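Local coordinates for protein aminotransferase (Paracoccus denitrificans, PDB 4GRX) that probably catalyses the transfer of amino groups with pyridoxal phosphate as cofactor, as a class III omega-aminotransferase of the fold type I family, at residues C283-F288 with R385-M390; D103-L108 with V123-S128; K373-R378 with K455-V460. All coordinates share one frame; numbering follows the deposited sequence.

Overall arrangement
The three contacts sample different depths of a fold type I aminotransferase. Contact 2 is buried: a helix lies on strand 122-126, outermost within this chain in the seven-stranded sheet, close to the second subunit. Contact 1 is a surface contact between the large domain and the three-stranded sheet of the C-terminal domain. Contact 3 is partly buried and joins two helices of that C-terminal domain. Contacts 1 and 3 are linked through the chain, because helix 357-375 is followed by strand 381-387; their centres are about 25 Å apart. Contacts 1 and 2 are alike in chemistry, apolar touches around a tyrosine, although one is at the surface and the other buried. Only contact 3 adds a charged pair.

Contact 1 of 3, residues C283-F288 with R385-M390; sequences CLTYDF and RGIGFM
A beta hairpin with a two-residue loop, in the C-terminal domain, presents I387 to T285 and Y286, at the end of helix 282-285 in the large domain. The contact thus joins the two domains of the fold type I aminotransferase at the surface. The hairpin joins strands 381-387 and 390-395 through a type II' turn, with I387 N bonded to M390 O at 2.9 Å. G388 and F389 are the two turn residues. I387 is the last residue of its strand and points toward the helix. Its CG1 is anti to the backbone N (chi1 -166°), and with chi2 also extended (162°), CD1 is carried to the other domain.

On the facing side a Schellman motif ends the helix. F288 N bonds C283 O at 3.0 Å and D287 N bonds L284 O at 3.1 Å, with D287 at positive phi. T285 and I387 meet tip to tip, methyl against methyl, with T285 CG2 3.9 Å from I387 CD1. The same T285 methyl also lies over one face of the Y286 ring, toward its rim. The hydroxyl of T285 takes no part in this touch and is bonded to N279. The Y286 ring is packed by V237, P245 and P246 and extends its phenol end to the isoleucine. The approach to the ring is oblique. I387 CD1 lies 3.8 Å from Y286 OH.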
# COMPACT_ATOMS: atom_id res chain seq x y z
N CYS A 283 -15.89 14.90 10.04
CA CYS A 283 -15.72 16.32 10.30
C CYS A 283 -16.99 17.15 10.03
O CYS A 283 -17.17 18.23 10.59
CB CYS A 283 -14.51 16.87 9.54
SG CYS A 283 -14.55 16.65 7.75
N LEU A 284 -17.89 16.64 9.20
CA LEU A 284 -19.23 17.22 9.14
C LEU A 284 -19.95 16.97 10.47
O LEU A 284 -20.46 17.91 11.07
CB LEU A 284 -20.05 16.68 7.96
CG LEU A 284 -19.54 17.06 6.56
CD1 LEU A 284 -20.31 16.34 5.46
CD2 LEU A 284 -19.53 18.57 6.32
N THR A 285 -19.94 15.72 10.95
CA THR A 285 -20.68 15.32 12.16
C THR A 285 -20.24 16.10 13.40
O THR A 285 -21.06 16.47 14.23
CB THR A 285 -20.57 13.80 12.43
OG1 THR A 285 -21.11 13.08 11.32
CG2 THR A 285 -21.33 13.40 13.70
N TYR A 286 -18.93 16.35 13.49
CA TYR A 286 -18.36 17.05 14.62
C TYR A 286 -18.01 18.49 14.30
O TYR A 286 -17.37 19.17 15.10
CB TYR A 286 -17.16 16.26 15.17
CG TYR A 286 -17.62 14.99 15.85
CD1 TYR A 286 -18.14 15.02 17.15
CD2 TYR A 286 -17.60 13.77 15.18
CE1 TYR A 286 -18.61 13.87 17.77
CE2 TYR A 286 -18.07 12.62 15.79
CZ TYR A 286 -18.58 12.68 17.08
OH TYR A 286 -19.04 11.53 17.67
N ASP A 287 -18.44 18.94 13.12
CA ASP A 287 -18.46 20.37 12.75
C ASP A 287 -17.09 21.10 12.83
O ASP A 287 -16.96 22.09 13.53
CB ASP A 287 -19.51 21.11 13.61
CG ASP A 287 -20.06 22.37 12.93
OD1 ASP A 287 -20.54 22.28 11.77
OD2 ASP A 287 -20.06 23.45 13.58
N PHE A 288 -16.08 20.57 12.13
CA PHE A 288 -14.80 21.28 11.96
C PHE A 288 -14.33 21.18 10.51
O PHE A 288 -14.73 20.25 9.81
CB PHE A 288 -13.72 20.77 12.93
CG PHE A 288 -13.23 19.37 12.65
CD1 PHE A 288 -13.80 18.28 13.29
CD2 PHE A 288 -12.21 19.14 11.74
CE1 PHE A 288 -13.36 16.99 13.04
CE2 PHE A 288 -11.76 17.86 11.48
CZ PHE A 288 -12.33 16.79 12.14
N ARG A 385 -20.94 3.26 23.88
CA ARG A 385 -20.52 4.49 23.21
C ARG A 385 -20.48 4.30 21.70
O ARG A 385 -20.38 3.18 21.19
CB ARG A 385 -19.14 4.94 23.71
CG ARG A 385 -18.07 3.87 23.56
CD ARG A 385 -16.66 4.37 23.86
NE ARG A 385 -15.73 3.31 23.44
CZ ARG A 385 -15.20 2.39 24.24
NH1 ARG A 385 -15.44 2.40 25.54
NH2 ARG A 385 -14.42 1.46 23.73
N GLY A 386 -20.57 5.42 20.99
CA GLY A 386 -20.47 5.43 19.55
C GLY A 386 -21.48 6.37 18.94
O GLY A 386 -21.99 7.28 19.61
N ILE A 387 -21.79 6.13 17.67
CA ILE A 387 -22.66 7.00 16.90
C ILE A 387 -22.99 6.31 15.57
O ILE A 387 -22.22 5.45 15.11
CB ILE A 387 -21.99 8.38 16.71
CG1 ILE A 387 -22.99 9.43 16.20
CG2 ILE A 387 -20.72 8.26 15.85
CD1 ILE A 387 -22.53 10.86 16.41
N GLY A 388 -24.12 6.68 14.96
CA GLY A 388 -24.52 6.11 13.67
C GLY A 388 -24.44 4.60 13.68
O GLY A 388 -25.07 3.95 14.51
N PHE A 389 -23.66 4.04 12.78
CA PHE A 389 -23.46 2.59 12.73
C PHE A 389 -22.06 2.17 13.17
O PHE A 389 -21.43 1.29 12.56
CB PHE A 389 -23.74 2.05 11.33
CG PHE A 389 -25.15 1.56 11.13
CD1 PHE A 389 -26.22 2.15 11.81
CD2 PHE A 389 -25.41 0.53 10.23
CE1 PHE A 389 -27.51 1.70 11.61
CE2 PHE A 389 -26.70 0.08 10.02
CZ PHE A 389 -27.76 0.67 10.71
N MET A 390 -21.54 2.82 14.22
CA MET A 390 -20.29 2.39 14.84
C MET A 390 -20.38 2.51 16.35
O MET A 390 -20.68 3.57 16.89
CB MET A 390 -19.10 3.14 14.24
CG MET A 390 -19.04 4.63 14.51
SD MET A 390 -17.70 5.44 13.62
CE MET A 390 -16.22 4.65 14.27

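Contact 2 of 3, residues D103-L108 with V123-S128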
# COMPACT_ATOMS: atom_id res chain seq x y z
N ASP A 103 -9.50 7.80 -17.94
CA ASP A 103 -10.67 8.69 -17.84
C ASP A 103 -11.33 8.58 -16.46
O ASP A 103 -11.78 9.58 -15.87
CB ASP A 103 -11.69 8.42 -18.99
CG ASP A 103 -12.05 6.92 -19.18
OD1 ASP A 103 -11.49 6.01 -18.52
OD2 ASP A 103 -12.91 6.65 -20.05
N GLN A 104 -11.32 7.36 -15.95
CA GLN A 104 -12.03 6.99 -14.75
C GLN A 104 -11.40 7.69 -13.53
O GLN A 104 -12.11 8.09 -12.59
CB GLN A 104 -11.97 5.47 -14.62
CG GLN A 104 -13.28 4.82 -14.22
CD GLN A 104 -14.36 4.90 -15.28
OE1 GLN A 104 -14.09 4.86 -16.48
NE2 GLN A 104 -15.60 4.99 -14.82
N THR A 105 -10.07 7.86 -13.58
CA THR A 105 -9.30 8.62 -12.59
C THR A 105 -9.75 10.08 -12.59
O THR A 105 -10.20 10.60 -11.57
CB THR A 105 -7.77 8.54 -12.85
OG1 THR A 105 -7.41 7.23 -13.33
CG2 THR A 105 -6.96 8.84 -11.59
N VAL A 106 -9.66 10.73 -13.74
CA VAL A 106 -10.09 12.11 -13.90
C VAL A 106 -11.50 12.30 -13.34
O VAL A 106 -11.81 13.34 -12.76
CB VAL A 106 -10.00 12.58 -15.37
CG1 VAL A 106 -10.35 14.05 -15.49
CG2 VAL A 106 -8.61 12.32 -15.95
N MET A 107 -12.34 11.27 -13.48
CA MET A 107 -13.71 11.34 -12.99
C MET A 107 -13.82 11.32 -11.46
O MET A 107 -14.46 12.19 -10.87
CB MET A 107 -14.56 10.23 -13.62
CG MET A 107 -15.11 10.58 -15.00
SD MET A 107 -15.77 9.09 -15.78
CE MET A 107 -16.52 9.79 -17.26
N LEU A 108 -13.18 10.34 -10.83
CA LEU A 108 -13.20 10.26 -9.36
C LEU A 108 -12.65 11.50 -8.65
O LEU A 108 -13.31 12.03 -7.74
CB LEU A 108 -12.51 9.00 -8.86
CG LEU A 108 -12.79 8.75 -7.38
CD1 LEU A 108 -14.24 8.36 -7.14
CD2 LEU A 108 -11.85 7.69 -6.85
N VAL A 123 -6.24 15.80 -5.45
CA VAL A 123 -6.37 14.42 -5.03
C VAL A 123 -5.13 13.62 -5.48
O VAL A 123 -4.75 13.65 -6.66
CB VAL A 123 -7.66 13.78 -5.62
CG1 VAL A 123 -7.96 12.42 -5.00
CG2 VAL A 123 -8.87 14.70 -5.44
N PHE A 124 -4.51 12.92 -4.53
CA PHE A 124 -3.45 11.95 -4.83
C PHE A 124 -3.88 10.54 -4.39
O PHE A 124 -4.54 10.38 -3.36
CB PHE A 124 -2.13 12.36 -4.18
CG PHE A 124 -0.95 11.56 -4.65
CD1 PHE A 124 -0.34 11.84 -5.88
CD2 PHE A 124 -0.43 10.52 -3.86
CE1 PHE A 124 0.76 11.10 -6.31
CE2 PHE A 124 0.67 9.78 -4.29
CZ PHE A 124 1.26 10.07 -5.51
N TYR A 125 -3.52 9.51 -5.16
CA TYR A 125 -4.03 8.16 -4.88
C TYR A 125 -3.01 7.17 -4.29
O TYR A 125 -1.80 7.28 -4.53
CB TYR A 125 -4.71 7.55 -6.11
CG TYR A 125 -5.97 8.29 -6.54
CD1 TYR A 125 -7.17 8.09 -5.88
CD2 TYR A 125 -5.94 9.18 -7.61
CE1 TYR A 125 -8.32 8.77 -6.26
CE2 TYR A 125 -7.08 9.87 -8.00
CZ TYR A 125 -8.27 9.65 -7.32
OH TYR A 125 -9.41 10.32 -7.70
N THR A 126 -3.52 6.22 -3.51
CA THR A 126 -2.73 5.14 -2.95
C THR A 126 -3.52 3.85 -3.04
O THR A 126 -4.65 3.83 -3.56
CB THR A 126 -2.42 5.38 -1.47
OG1 THR A 126 -3.64 5.44 -0.73
CG2 THR A 126 -1.66 6.66 -1.27
N ASN A 127 -2.95 2.77 -2.52
CA ASN A 127 -3.70 1.51 -2.45
C ASN A 127 -4.39 1.31 -1.12
O ASN A 127 -5.51 0.82 -1.08
CB ASN A 127 -2.80 0.32 -2.78
CG ASN A 127 -2.19 0.43 -4.17
OD1 ASN A 127 -2.90 0.51 -5.17
ND2 ASN A 127 -0.86 0.44 -4.24
N SER A 128 -3.74 1.73 -0.04
CA SER A 128 -4.27 1.52 1.30
C SER A 128 -4.36 2.82 2.07
O SER A 128 -3.78 3.82 1.68
CB SER A 128 -3.36 0.55 2.05
OG SER A 128 -2.08 1.13 2.24
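Y125 gives up the most surface here, and it meets L108 and T105 of the neighbouring helix. Its CG is anti to its own carbonyl carbon (chi1 -65°), and the ring reaches from the strand to the helix. The two helix residues approach the ring obliquely, L108 at CE1 and T105 at CE2. L108 CD2 lies 3.7 Å from Y125 CE1. T105 CG2 lies 3.7 Å from Y125 CE2. The threonine and the tyrosine run past each other in opposite directions. T105 meets the ring with its methyl, while its OG1 is bonded to S102. L108 and the tyrosine cross obliquely, and L108 CB comes within 3.6 Å of Y125 OH.

Strand 122-126 is an outermost strand, within this chain, of the seven-stranded sheet of the large domain, a hallmark of fold type I. Helix 103-115 packs on it, and Y125 bridges the two. The phenol is buried but has a polar partner: Y125 OH is hydrogen-bonded to S109 OG on the same helix. A phenylalanine here would probably leave the S109 hydroxyl without this partner and open a small gap beside L108 CB.

L108 also packs on A345, L346 and I349 of helix 339-354. Further along the strand segment, S128 lies at the dimer interface, where its OG meets E131 OE2 of the second subunit. Back at the helix, the phenol oxygen touches more of the leucine than its CB: Y125 OH is also 3.7 Å from L108 CG.

Contact 3 of 3, residues K373-R378 with K455-V460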
# COMPACT_ATOMS: atom_id res chain seq x y z
N LYS A 373 -27.68 0.32 25.02
CA LYS A 373 -28.11 0.83 26.34
C LYS A 373 -28.78 -0.26 27.17
O LYS A 373 -28.55 -0.35 28.37
CB LYS A 373 -29.05 2.02 26.20
CG LYS A 373 -29.30 2.77 27.50
CD LYS A 373 -30.70 3.38 27.49
CE LYS A 373 -30.80 4.50 28.51
NZ LYS A 373 -32.07 5.26 28.37
N ARG A 374 -29.61 -1.07 26.51
CA ARG A 374 -30.22 -2.24 27.15
C ARG A 374 -29.13 -3.25 27.54
O ARG A 374 -29.12 -3.74 28.68
CB ARG A 374 -31.30 -2.88 26.24
CG ARG A 374 -32.16 -3.96 26.89
CD ARG A 374 -33.35 -4.38 26.02
NE ARG A 374 -32.98 -4.92 24.70
CZ ARG A 374 -33.03 -4.24 23.54
NH1 ARG A 374 -33.43 -2.97 23.50
NH2 ARG A 374 -32.66 -4.84 22.41
N ILE A 375 -28.20 -3.52 26.62
CA ILE A 375 -27.13 -4.50 26.84
C ILE A 375 -26.13 -4.08 27.92
O ILE A 375 -25.65 -4.91 28.67
CB ILE A 375 -26.44 -4.92 25.52
CG1 ILE A 375 -27.43 -5.71 24.65
CG2 ILE A 375 -25.26 -5.84 25.78
CD1 ILE A 375 -26.99 -5.93 23.22
N ALA A 376 -25.86 -2.78 27.99
CA ALA A 376 -24.90 -2.23 28.95
C ALA A 376 -25.38 -2.27 30.40
O ALA A 376 -24.64 -1.90 31.32
CB ALA A 376 -24.56 -0.80 28.57
N ASP A 377 -26.61 -2.73 30.61
CA ASP A 377 -27.23 -2.71 31.94
C ASP A 377 -26.52 -3.59 32.99
O ASP A 377 -26.51 -3.25 34.18
CB ASP A 377 -28.69 -3.13 31.86
CG ASP A 377 -29.51 -2.62 33.03
OD1 ASP A 377 -29.11 -1.60 33.64
OD2 ASP A 377 -30.56 -3.23 33.32
N ARG A 378 -25.94 -4.69 32.54
CA ARG A 378 -25.32 -5.68 33.41
C ARG A 378 -24.04 -5.23 34.16
O ARG A 378 -23.46 -4.19 33.82
CB ARG A 378 -25.04 -6.94 32.60
CG ARG A 378 -24.28 -6.67 31.32
CD ARG A 378 -24.13 -7.95 30.56
NE ARG A 378 -25.16 -8.07 29.54
CZ ARG A 378 -25.60 -9.23 29.08
NH1 ARG A 378 -25.13 -10.36 29.56
NH2 ARG A 378 -26.53 -9.24 28.14
N LYS A 455 -26.27 -13.50 24.17
CA LYS A 455 -26.04 -14.89 24.54
C LYS A 455 -24.55 -15.11 24.80
O LYS A 455 -24.16 -15.62 25.87
CB LYS A 455 -26.56 -15.81 23.44
CG LYS A 455 -26.97 -17.20 23.94
CD LYS A 455 -27.75 -17.97 22.88
CE LYS A 455 -28.89 -17.15 22.29
NZ LYS A 455 -29.90 -18.01 21.61
N ALA A 456 -23.72 -14.70 23.84
CA ALA A 456 -22.27 -14.71 23.98
C ALA A 456 -21.82 -14.05 25.28
O ALA A 456 -21.05 -14.65 26.04
CB ALA A 456 -21.62 -14.03 22.79
N LEU A 457 -22.33 -12.86 25.57
CA LEU A 457 -21.97 -12.18 26.82
C LEU A 457 -22.38 -12.98 28.07
O LEU A 457 -21.60 -13.08 29.02
CB LEU A 457 -22.50 -10.73 26.87
CG LEU A 457 -22.02 -9.74 25.80
CD1 LEU A 457 -22.76 -8.42 25.92
CD2 LEU A 457 -20.51 -9.51 25.85
N ASP A 458 -23.59 -13.54 28.07
CA ASP A 458 -24.06 -14.32 29.22
C ASP A 458 -23.11 -15.47 29.48
O ASP A 458 -22.67 -15.69 30.61
CB ASP A 458 -25.46 -14.89 28.97
CG ASP A 458 -26.56 -13.84 28.98
OD1 ASP A 458 -26.28 -12.62 29.10
OD2 ASP A 458 -27.73 -14.24 28.86
N LYS A 459 -22.79 -16.19 28.41
CA LYS A 459 -21.95 -17.37 28.47
C LYS A 459 -20.56 -17.03 29.00
O LYS A 459 -20.12 -17.64 29.97
CB LYS A 459 -21.87 -18.01 27.08
CG LYS A 459 -21.60 -19.50 27.08
CD LYS A 459 -21.93 -20.07 25.70
CE LYS A 459 -22.30 -21.54 25.77
NZ LYS A 459 -21.21 -22.34 26.38
N VAL A 460 -19.89 -16.05 28.39
CA VAL A 460 -18.53 -15.68 28.76
C VAL A 460 -18.42 -15.09 30.18
O VAL A 460 -17.58 -15.53 30.97
CB VAL A 460 -17.89 -14.73 27.73
CG1 VAL A 460 -16.48 -14.32 28.16
CG2 VAL A 460 -17.86 -15.37 26.35
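R378 lies across L457 and D458 at about a right angle to both, where two helices of the C-terminal domain pack together. Helix 357-375 ends beside helix 443-463, and a type I beta turn starts at its last residue, I375, and runs to R378. The turn brings the arginine back toward the second helix.

The guanidinium is gripped at its edge. R378 NH1 donates to D458 OD1 at 2.6 Å, with an N-H...O angle of 160°, as part of a salt bridge. The oxygen lies close to the guanidinium plane and is approached nearly along its C-O bond. The carboxylate itself is twisted, its plane 42° from that of the guanidinium, so the two groups do not pair flat. NH2 has a second acid, E454, one turn earlier on the same helix. One guanidinium therefore spans two carboxylates, which probably offset its charge.

The arginine chain bends at chi3 (97°), which folds the head back beside its own turn. There R378 NE makes a weak hydrogen bond to I375 O at 3.3 Å, and this carbonyl also sits at the guanidinium edge. L457 CB covers one face of the group, offset toward the rim, 3.8 Å from R378 NH1. Beside the charged pair the contact is apolar and buried. I375 and L457 cross at about a right angle, and I375 also packs on F450. The two side chains meet through a single pair of methyls, I375 CG2 and L457 CD1, 3.6 Å apart.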